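Local coordinates for protein AxyAgu115A (Amphibacillus xylanus NBRC 15112, PDB 6NPS) that is a family GH115 alpha-glucuronidase that probably removes glucuronic acid side groups from arabinoglucuronoxylan, at residues A712-C725 against L751-P764. The protein carries 3 engineered substitutions. Sequence-based numbering, arbitrary orientation.
Sequences AEYHISTDQDWLSC and LADQAEGRITVKTP
Leu751 lays its CD1 methyl over one face of the Trp722 indole, a CH-pi contact 3.6 Å from the centroid of the five-membered ring and 9° off its normal. Toward the rim of the opposite face lie Gln720 CB and Leu723 CB, while the carbonyl carbon (C) of Glu756 lies in plane at the edge. CH2 of Trp722 comes 3.4 Å from Gly757 N, and Leu723 CD2 lies 3.8 Å from Gly757 C. An alanine in place of Trp722 would strip the Leu751 methyl of its aromatic platform and is likely to open a gap beside Ala755 CB and the Gly757 backbone. Strands 712-718 and 754-763 are antiparallel neighbours in one sheet of a beta-sandwich-like domain, and the turn from Gln720 to Leu723 carries the chain across to strand 723-725, at the edge of the facing sheet. Paired backbone hydrogen bonds join His715 to Lys762 and Ser717 to Thr760. Between the sheets, Ile716 and Ile759 lie side by side, with Ile716 CG2 3.8 Å from Ile759 CG2, and Val761 reaches Phe702 and Val668. Beyond the last strand pair, Asp719 N still donates to Arg758 O, and Asp719 OD1, its carboxylate swung between its own N and carbonyl carbon (chi1 72°), accepts Arg758 N (2.8 Å) from above the carboxylate plane. Gln720, bent at chi2, donates a hydrogen bond from NE2 to Glu756 O at 3.1 Å.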
ATOM      1  N   ALA A 712      19.435 -13.167  19.297  1.00 41.31           N
ATOM      2  CA  ALA A 712      19.827 -13.768  18.027  1.00 43.49           C
ATOM      3  C   ALA A 712      21.291 -13.438  17.783  1.00 42.48           C
ATOM      4  O   ALA A 712      21.628 -12.262  17.655  1.00 38.48           O
ATOM      5  CB  ALA A 712      18.973 -13.209  16.885  1.00 33.88           C
ATOM      6  N   GLU A 713      22.147 -14.451  17.730  1.00 39.90           N
ATOM      7  CA  GLU A 713      23.574 -14.243  17.485  1.00 44.15           C
ATOM      8  C   GLU A 713      23.898 -14.313  15.999  1.00 42.71           C
ATOM      9  O   GLU A 713      23.330 -15.123  15.264  1.00 42.43           O
ATOM     10  CB  GLU A 713      24.413 -15.303  18.217  1.00 52.01           C
ATOM     11  CG  GLU A 713      24.284 -15.286  19.723  1.00 67.18           C
ATOM     12  CD  GLU A 713      25.299 -16.204  20.408  1.00 86.74           C
ATOM     13  OE1 GLU A 713      26.484 -16.200  19.999  1.00 91.66           O
ATOM     14  OE2 GLU A 713      24.907 -16.932  21.352  1.00 89.59           O
ATOM     15  N   TYR A 714      24.820 -13.467  15.554  1.00 41.92           N
ATOM     16  CA  TYR A 714      25.317 -13.547  14.191  1.00 40.48           C
ATOM     17  C   TYR A 714      26.828 -13.795  14.211  1.00 44.78           C
ATOM     18  O   TYR A 714      27.507 -13.475  15.194  1.00 41.16           O
ATOM     19  CB  TYR A 714      24.973 -12.244  13.398  1.00 33.04           C
ATOM     20  CG  TYR A 714      25.405 -10.954  14.058  1.00 37.57           C
ATOM     21  CD1 TYR A 714      26.675 -10.434  13.841  1.00 43.04           C
ATOM     22  CD2 TYR A 714      24.545 -10.259  14.912  1.00 40.71           C
ATOM     23  CE1 TYR A 714      27.086  -9.245  14.442  1.00 45.58           C
ATOM     24  CE2 TYR A 714      24.940  -9.072  15.514  1.00 43.52           C
ATOM     25  CZ  TYR A 714      26.215  -8.577  15.279  1.00 48.74           C
ATOM     26  OH  TYR A 714      26.621  -7.416  15.879  1.00 53.61           O
ATOM     27  N   HIS A 715      27.354 -14.359  13.121  1.00 40.81           N
ATOM     28  CA  HIS A 715      28.796 -14.574  12.950  1.00 39.24           C
ATOM     29  C   HIS A 715      29.187 -14.180  11.528  1.00 42.20           C
ATOM     30  O   HIS A 715      28.586 -14.644  10.549  1.00 46.28           O
ATOM     31  CB  HIS A 715      29.180 -16.043  13.240  1.00 46.34           C
ATOM     32  CG  HIS A 715      28.475 -16.620  14.437  1.00 61.64           C
ATOM     33  ND1 HIS A 715      28.832 -16.315  15.737  1.00 66.22           N
ATOM     34  CD2 HIS A 715      27.403 -17.449  14.527  1.00 66.28           C
ATOM     35  CE1 HIS A 715      28.025 -16.946  16.575  1.00 67.00           C
ATOM     36  NE2 HIS A 715      27.147 -17.640  15.866  1.00 68.49           N
ATOM     37  N   ILE A 716      30.178 -13.311  11.407  1.00 38.88           N
ATOM     38  CA  ILE A 716      30.588 -12.740  10.132  1.00 38.42           C
ATOM     39  C   ILE A 716      32.012 -13.180   9.796  1.00 46.34           C
ATOM     40  O   ILE A 716      32.917 -13.060  10.627  1.00 41.75           O
ATOM     41  CB  ILE A 716      30.482 -11.206  10.192  1.00 39.18           C
ATOM     42  CG1 ILE A 716      29.026 -10.816  10.442  1.00 36.91           C
ATOM     43  CG2 ILE A 716      30.996 -10.574   8.912  1.00 41.37           C
ATOM     44  CD1 ILE A 716      28.860  -9.492  11.186  1.00 42.25           C
ATOM     45  N   SER A 717      32.223 -13.664   8.578  1.00 45.14           N
ATOM     46  CA  SER A 717      33.578 -13.953   8.134  1.00 45.13           C
ATOM     47  C   SER A 717      33.704 -13.610   6.661  1.00 45.55           C
ATOM     48  O   SER A 717      32.699 -13.478   5.944  1.00 41.82           O
ATOM     49  CB  SER A 717      33.955 -15.424   8.368  1.00 53.95           C
ATOM     50  OG  SER A 717      33.113 -16.249   7.591  1.00 58.63           O
ATOM     51  N   THR A 718      34.943 -13.437   6.212  1.00 36.74           N
ATOM     52  CA  THR A 718      35.202 -13.173   4.805  1.00 42.81           C
ATOM     53  C   THR A 718      36.144 -14.226   4.244  1.00 46.59           C
ATOM     54  O   THR A 718      36.831 -14.947   4.975  1.00 46.65           O
ATOM     55  CB  THR A 718      35.787 -11.765   4.552  1.00 44.03           C
ATOM     56  OG1 THR A 718      37.179 -11.773   4.864  1.00 46.46           O
ATOM     57  CG2 THR A 718      35.094 -10.703   5.379  1.00 42.07           C
ATOM     58  N   ASP A 719      36.163 -14.328   2.925  1.00 42.86           N
ATOM     59  CA  ASP A 719      36.924 -15.378   2.269  1.00 45.57           C
ATOM     60  C   ASP A 719      38.170 -14.849   1.567  1.00 48.23           C
ATOM     61  O   ASP A 719      38.704 -15.541   0.702  1.00 53.22           O
ATOM     62  CB  ASP A 719      36.034 -16.118   1.274  1.00 52.19           C
ATOM     63  CG  ASP A 719      35.715 -15.281   0.034  1.00 59.14           C
ATOM     64  OD1 ASP A 719      35.967 -14.042   0.018  1.00 52.34           O
ATOM     65  OD2 ASP A 719      35.207 -15.891  -0.936  1.00 69.05           O
ATOM     66  N   GLN A 720      38.596 -13.616   1.871  1.00 48.82           N
ATOM     67  CA  GLN A 720      39.776 -12.981   1.288  1.00 47.38           C
ATOM     68  C   GLN A 720      40.479 -12.157   2.361  1.00 47.58           C
ATOM     69  O   GLN A 720      39.821 -11.461   3.143  1.00 46.64           O
ATOM     70  CB  GLN A 720      39.400 -12.038   0.119  1.00 52.97           C
ATOM     71  CG  GLN A 720      38.523 -12.643  -0.990  1.00 58.70           C
ATOM     72  CD  GLN A 720      39.343 -13.420  -2.000  1.00 65.67           C
ATOM     73  OE1 GLN A 720      40.397 -13.937  -1.664  1.00 62.59           O
ATOM     74  NE2 GLN A 720      38.857 -13.515  -3.235  1.00 71.61           N
ATOM     75  N   ASP A 721      41.823 -12.161   2.338  1.00 50.96           N
ATOM     76  CA  ASP A 721      42.599 -11.398   3.309  1.00 50.83           C
ATOM     77  C   ASP A 721      42.455  -9.892   3.130  1.00 47.41           C
ATOM     78  O   ASP A 721      42.512  -9.156   4.121  1.00 48.51           O
ATOM     79  CB  ASP A 721      44.068 -11.810   3.224  1.00 65.46           C
ATOM     80  CG  ASP A 721      44.256 -13.303   3.452  1.00 79.61           C
ATOM     81  OD1 ASP A 721      44.932 -13.965   2.632  1.00 85.78           O
ATOM     82  OD2 ASP A 721      43.690 -13.821   4.441  1.00 82.70           O
ATOM     83  N   TRP A 722      42.249  -9.404   1.901  1.00 46.58           N
ATOM     84  CA  TRP A 722      42.038  -7.962   1.702  1.00 45.98           C
ATOM     85  C   TRP A 722      40.653  -7.439   2.117  1.00 43.23           C
ATOM     86  O   TRP A 722      40.432  -6.209   2.055  1.00 37.63           O
ATOM     87  CB  TRP A 722      42.260  -7.586   0.233  1.00 45.80           C
ATOM     88  CG  TRP A 722      41.527  -8.444  -0.739  1.00 45.96           C
ATOM     89  CD1 TRP A 722      41.982  -9.609  -1.304  1.00 52.40           C
ATOM     90  CD2 TRP A 722      40.217  -8.222  -1.280  1.00 44.11           C
ATOM     91  NE1 TRP A 722      41.023 -10.116  -2.164  1.00 52.33           N
ATOM     92  CE2 TRP A 722      39.943  -9.279  -2.168  1.00 47.30           C
ATOM     93  CE3 TRP A 722      39.250  -7.219  -1.112  1.00 42.06           C
ATOM     94  CZ2 TRP A 722      38.727  -9.375  -2.874  1.00 46.82           C
ATOM     95  CZ3 TRP A 722      38.056  -7.316  -1.818  1.00 40.87           C
ATOM     96  CH2 TRP A 722      37.811  -8.388  -2.688  1.00 39.66           C
ATOM     97  N   LEU A 723      39.715  -8.305   2.508  1.00 40.10           N
ATOM     98  CA  LEU A 723      38.325  -7.908   2.760  1.00 40.94           C
ATOM     99  C   LEU A 723      37.989  -8.184   4.220  1.00 41.47           C
ATOM    100  O   LEU A 723      38.161  -9.312   4.696  1.00 45.22           O
ATOM    101  CB  LEU A 723      37.361  -8.669   1.840  1.00 39.94           C
ATOM    102  CG  LEU A 723      35.832  -8.495   2.001  1.00 40.07           C
ATOM    103  CD1 LEU A 723      35.422  -7.086   1.682  1.00 30.99           C
ATOM    104  CD2 LEU A 723      35.089  -9.494   1.076  1.00 36.50           C
ATOM    105  N   SER A 724      37.554  -7.166   4.946  1.00 40.56           N
ATOM    106  CA  SER A 724      37.270  -7.395   6.355  1.00 46.34           C
ATOM    107  C   SER A 724      36.084  -6.542   6.774  1.00 43.38           C
ATOM    108  O   SER A 724      35.643  -5.649   6.042  1.00 44.93           O
ATOM    109  CB  SER A 724      38.503  -7.097   7.215  1.00 54.09           C
ATOM    110  OG  SER A 724      38.763  -5.712   7.167  1.00 53.56           O
ATOM    111  N   CYS A 725      35.565  -6.823   7.973  1.00 43.03           N
ATOM    112  CA  CYS A 725      34.427  -6.097   8.525  1.00 47.47           C
ATOM    113  C   CYS A 725      34.713  -5.618   9.937  1.00 51.32           C
ATOM    114  O   CYS A 725      35.627  -6.101  10.605  1.00 48.59           O
ATOM    115  CB  CYS A 725      33.143  -6.932   8.528  1.00 45.83           C
ATOM    116  SG  CYS A 725      32.764  -7.810   7.031  1.00 49.28           S
ATOM    117  N   LEU A 751      46.092  -4.611  -4.587  1.00 40.44           N
ATOM    118  CA  LEU A 751      44.929  -5.312  -5.122  1.00 41.91           C
ATOM    119  C   LEU A 751      44.838  -5.133  -6.638  1.00 46.71           C
ATOM    120  O   LEU A 751      44.970  -4.012  -7.156  1.00 45.87           O
ATOM    121  CB  LEU A 751      43.679  -4.764  -4.454  1.00 41.28           C
ATOM    122  CG  LEU A 751      42.311  -5.430  -4.581  1.00 40.08           C
ATOM    123  CD1 LEU A 751      42.393  -6.781  -3.913  1.00 37.85           C
ATOM    124  CD2 LEU A 751      41.298  -4.562  -3.894  1.00 41.33           C
ATOM    125  N   ALA A 752      44.565  -6.235  -7.340  1.00 40.59           N
ATOM    126  CA  ALA A 752      44.435  -6.217  -8.796  1.00 43.47           C
ATOM    127  C   ALA A 752      43.304  -5.297  -9.237  1.00 47.03           C
ATOM    128  O   ALA A 752      42.438  -4.901  -8.450  1.00 39.99           O
ATOM    129  CB  ALA A 752      44.187  -7.637  -9.330  1.00 49.36           C
ATOM    130  N   ASP A 753      43.318  -4.958 -10.527  1.00 45.70           N
ATOM    131  CA  ASP A 753      42.351  -4.006 -11.051  1.00 40.96           C
ATOM    132  C   ASP A 753      40.915  -4.465 -10.836  1.00 44.08           C
ATOM    133  O   ASP A 753      40.045  -3.631 -10.583  1.00 42.35           O
ATOM    134  CB  ASP A 753      42.610  -3.766 -12.534  1.00 57.56           C
ATOM    135  CG  ASP A 753      43.807  -2.847 -12.782  1.00 72.53           C
ATOM    136  OD1 ASP A 753      44.274  -2.786 -13.941  1.00 76.90           O
ATOM    137  OD2 ASP A 753      44.273  -2.173 -11.830  1.00 76.70           O
ATOM    138  N   GLN A 754      40.640  -5.764 -10.920  1.00 41.88           N
ATOM    139  CA  GLN A 754      39.322  -6.283 -10.582  1.00 49.82           C
ATOM    140  C   GLN A 754      39.451  -7.478  -9.659  1.00 49.31           C
ATOM    141  O   GLN A 754      40.265  -8.371  -9.906  1.00 55.52           O
ATOM    142  CB  GLN A 754      38.529  -6.637 -11.836  1.00 67.12           C
ATOM    143  CG  GLN A 754      38.011  -5.384 -12.525  1.00 83.76           C
ATOM    144  CD  GLN A 754      37.404  -5.655 -13.871  1.00 99.34           C
ATOM    145  OE1 GLN A 754      36.954  -6.771 -14.145  1.00103.91           O
ATOM    146  NE2 GLN A 754      37.385  -4.639 -14.727  1.00106.22           N
ATOM    147  N   ALA A 755      38.672  -7.479  -8.583  1.00 47.81           N
ATOM    148  CA  ALA A 755      38.703  -8.587  -7.639  1.00 48.32           C
ATOM    149  C   ALA A 755      37.293  -8.784  -7.111  1.00 46.31           C
ATOM    150  O   ALA A 755      36.451  -7.891  -7.204  1.00 39.41           O
ATOM    151  CB  ALA A 755      39.687  -8.323  -6.497  1.00 48.35           C
ATOM    152  N   GLU A 756      37.024  -9.960  -6.568  1.00 46.19           N
ATOM    153  CA  GLU A 756      35.719 -10.168  -5.957  1.00 43.47           C
ATOM    154  C   GLU A 756      35.868 -11.010  -4.704  1.00 45.94           C
ATOM    155  O   GLU A 756      36.525 -12.057  -4.731  1.00 47.18           O
ATOM    156  CB  GLU A 756      34.770 -10.834  -6.944  1.00 54.69           C
ATOM    157  CG  GLU A 756      33.371 -11.061  -6.385  1.00 68.02           C
ATOM    158  CD  GLU A 756      32.491 -11.786  -7.372  1.00 80.86           C
ATOM    159  OE1 GLU A 756      32.065 -11.136  -8.348  1.00 82.63           O
ATOM    160  OE2 GLU A 756      32.248 -13.004  -7.187  1.00 85.44           O
ATOM    161  N   GLY A 757      35.304 -10.538  -3.591  1.00 40.60           N
ATOM    162  CA  GLY A 757      35.343 -11.272  -2.347  1.00 41.13           C
ATOM    163  C   GLY A 757      33.927 -11.580  -1.867  1.00 42.25           C
ATOM    164  O   GLY A 757      32.928 -11.074  -2.410  1.00 39.51           O
ATOM    165  N   ARG A 758      33.842 -12.404  -0.832  1.00 39.47           N
ATOM    166  CA  ARG A 758      32.528 -12.727  -0.286  1.00 42.53           C
ATOM    167  C   ARG A 758      32.548 -12.647   1.229  1.00 41.51           C
ATOM    168  O   ARG A 758      33.489 -13.121   1.882  1.00 39.75           O
ATOM    169  CB  ARG A 758      32.063 -14.124  -0.726  1.00 48.11           C
ATOM    170  CG  ARG A 758      31.787 -14.228  -2.218  1.00 51.92           C
ATOM    171  CD  ARG A 758      31.687 -15.680  -2.680  1.00 60.37           C
ATOM    172  NE  ARG A 758      30.349 -15.973  -3.173  1.00 67.60           N
ATOM    173  CZ  ARG A 758      29.918 -15.687  -4.400  1.00 75.21           C
ATOM    174  NH1 ARG A 758      30.729 -15.114  -5.286  1.00 74.37           N
ATOM    175  NH2 ARG A 758      28.664 -15.983  -4.739  1.00 77.52           N
ATOM    176  N   ILE A 759      31.501 -12.041   1.776  1.00 36.60           N
ATOM    177  CA  ILE A 759      31.260 -11.982   3.209  1.00 37.51           C
ATOM    178  C   ILE A 759      30.161 -12.986   3.537  1.00 40.40           C
ATOM    179  O   ILE A 759      29.120 -13.022   2.864  1.00 42.02           O
ATOM    180  CB  ILE A 759      30.839 -10.558   3.635  1.00 42.71           C
ATOM    181  CG1 ILE A 759      31.883  -9.514   3.216  1.00 39.31           C
ATOM    182  CG2 ILE A 759      30.487 -10.508   5.146  1.00 40.62           C
ATOM    183  CD1 ILE A 759      31.312  -8.098   3.219  1.00 37.91           C
ATOM    184  N   THR A 760      30.364 -13.785   4.573  1.00 37.80           N
ATOM    185  CA  THR A 760      29.350 -14.730   5.014  1.00 38.27           C
ATOM    186  C   THR A 760      28.783 -14.285   6.360  1.00 37.49           C
ATOM    187  O   THR A 760      29.537 -14.046   7.307  1.00 38.20           O
ATOM    188  CB  THR A 760      29.932 -16.131   5.107  1.00 42.84           C
ATOM    189  OG1 THR A 760      30.132 -16.632   3.778  1.00 44.61           O
ATOM    190  CG2 THR A 760      28.960 -17.053   5.876  1.00 49.29           C
ATOM    191  N   VAL A 761      27.460 -14.149   6.438  1.00 32.67           N
ATOM    192  CA  VAL A 761      26.780 -13.746   7.670  1.00 30.51           C
ATOM    193  C   VAL A 761      25.902 -14.911   8.108  1.00 40.36           C
ATOM    194  O   VAL A 761      24.885 -15.203   7.459  1.00 38.96           O
ATOM    195  CB  VAL A 761      25.918 -12.497   7.492  1.00 35.15           C
ATOM    196  CG1 VAL A 761      25.301 -12.119   8.843  1.00 38.28           C
ATOM    197  CG2 VAL A 761      26.745 -11.356   6.918  1.00 44.21           C
ATOM    198  N   LYS A 762      26.247 -15.533   9.229  1.00 31.32           N
ATOM    199  CA  LYS A 762      25.471 -16.645   9.751  1.00 41.39           C
ATOM    200  C   LYS A 762      24.557 -16.145  10.858  1.00 44.37           C
ATOM    201  O   LYS A 762      24.986 -15.386  11.741  1.00 40.42           O
ATOM    202  CB  LYS A 762      26.376 -17.781  10.227  1.00 48.00           C
ATOM    203  CG  LYS A 762      26.849 -18.583   9.032  1.00 60.64           C
ATOM    204  CD  LYS A 762      27.430 -19.943   9.380  1.00 74.14           C
ATOM    205  CE  LYS A 762      28.265 -19.888  10.643  1.00 81.14           C
ATOM    206  NZ  LYS A 762      29.729 -19.744  10.371  1.00 86.27           N
ATOM    207  N   THR A 763      23.275 -16.527  10.770  1.00 41.07           N
ATOM    208  CA  THR A 763      22.252 -16.126  11.724  1.00 41.23           C
ATOM    209  C   THR A 763      21.623 -17.388  12.306  1.00 43.44           C
ATOM    210  O   THR A 763      21.903 -18.492  11.821  1.00 44.77           O
ATOM    211  CB  THR A 763      21.178 -15.271  11.050  1.00 42.62           C
ATOM    212  OG1 THR A 763      20.340 -16.133  10.272  1.00 42.36           O
ATOM    213  CG2 THR A 763      21.796 -14.166  10.155  1.00 43.74           C
ATOM    214  N   PRO A 764      20.781 -17.279  13.339  1.00 43.03           N
ATOM    215  CA  PRO A 764      20.221 -18.499  13.946  1.00 45.99           C
ATOM    216  C   PRO A 764      19.410 -19.348  12.991  1.00 44.85           C
ATOM    217  O   PRO A 764      19.260 -20.548  13.245  1.00 45.97           O
ATOM    218  CB  PRO A 764      19.361 -17.957  15.097  1.00 46.12           C
ATOM    219  CG  PRO A 764      20.119 -16.710  15.516  1.00 44.98           C
ATOM    220  CD  PRO A 764      20.551 -16.103  14.205  1.00 44.53           C
TER
HETATM  221  O   HOH W   1      30.321 -16.537   8.853  1.00 42.99           O
HETATM  222  O   HOH W   2      35.017 -14.982  -3.850  1.00 59.94           O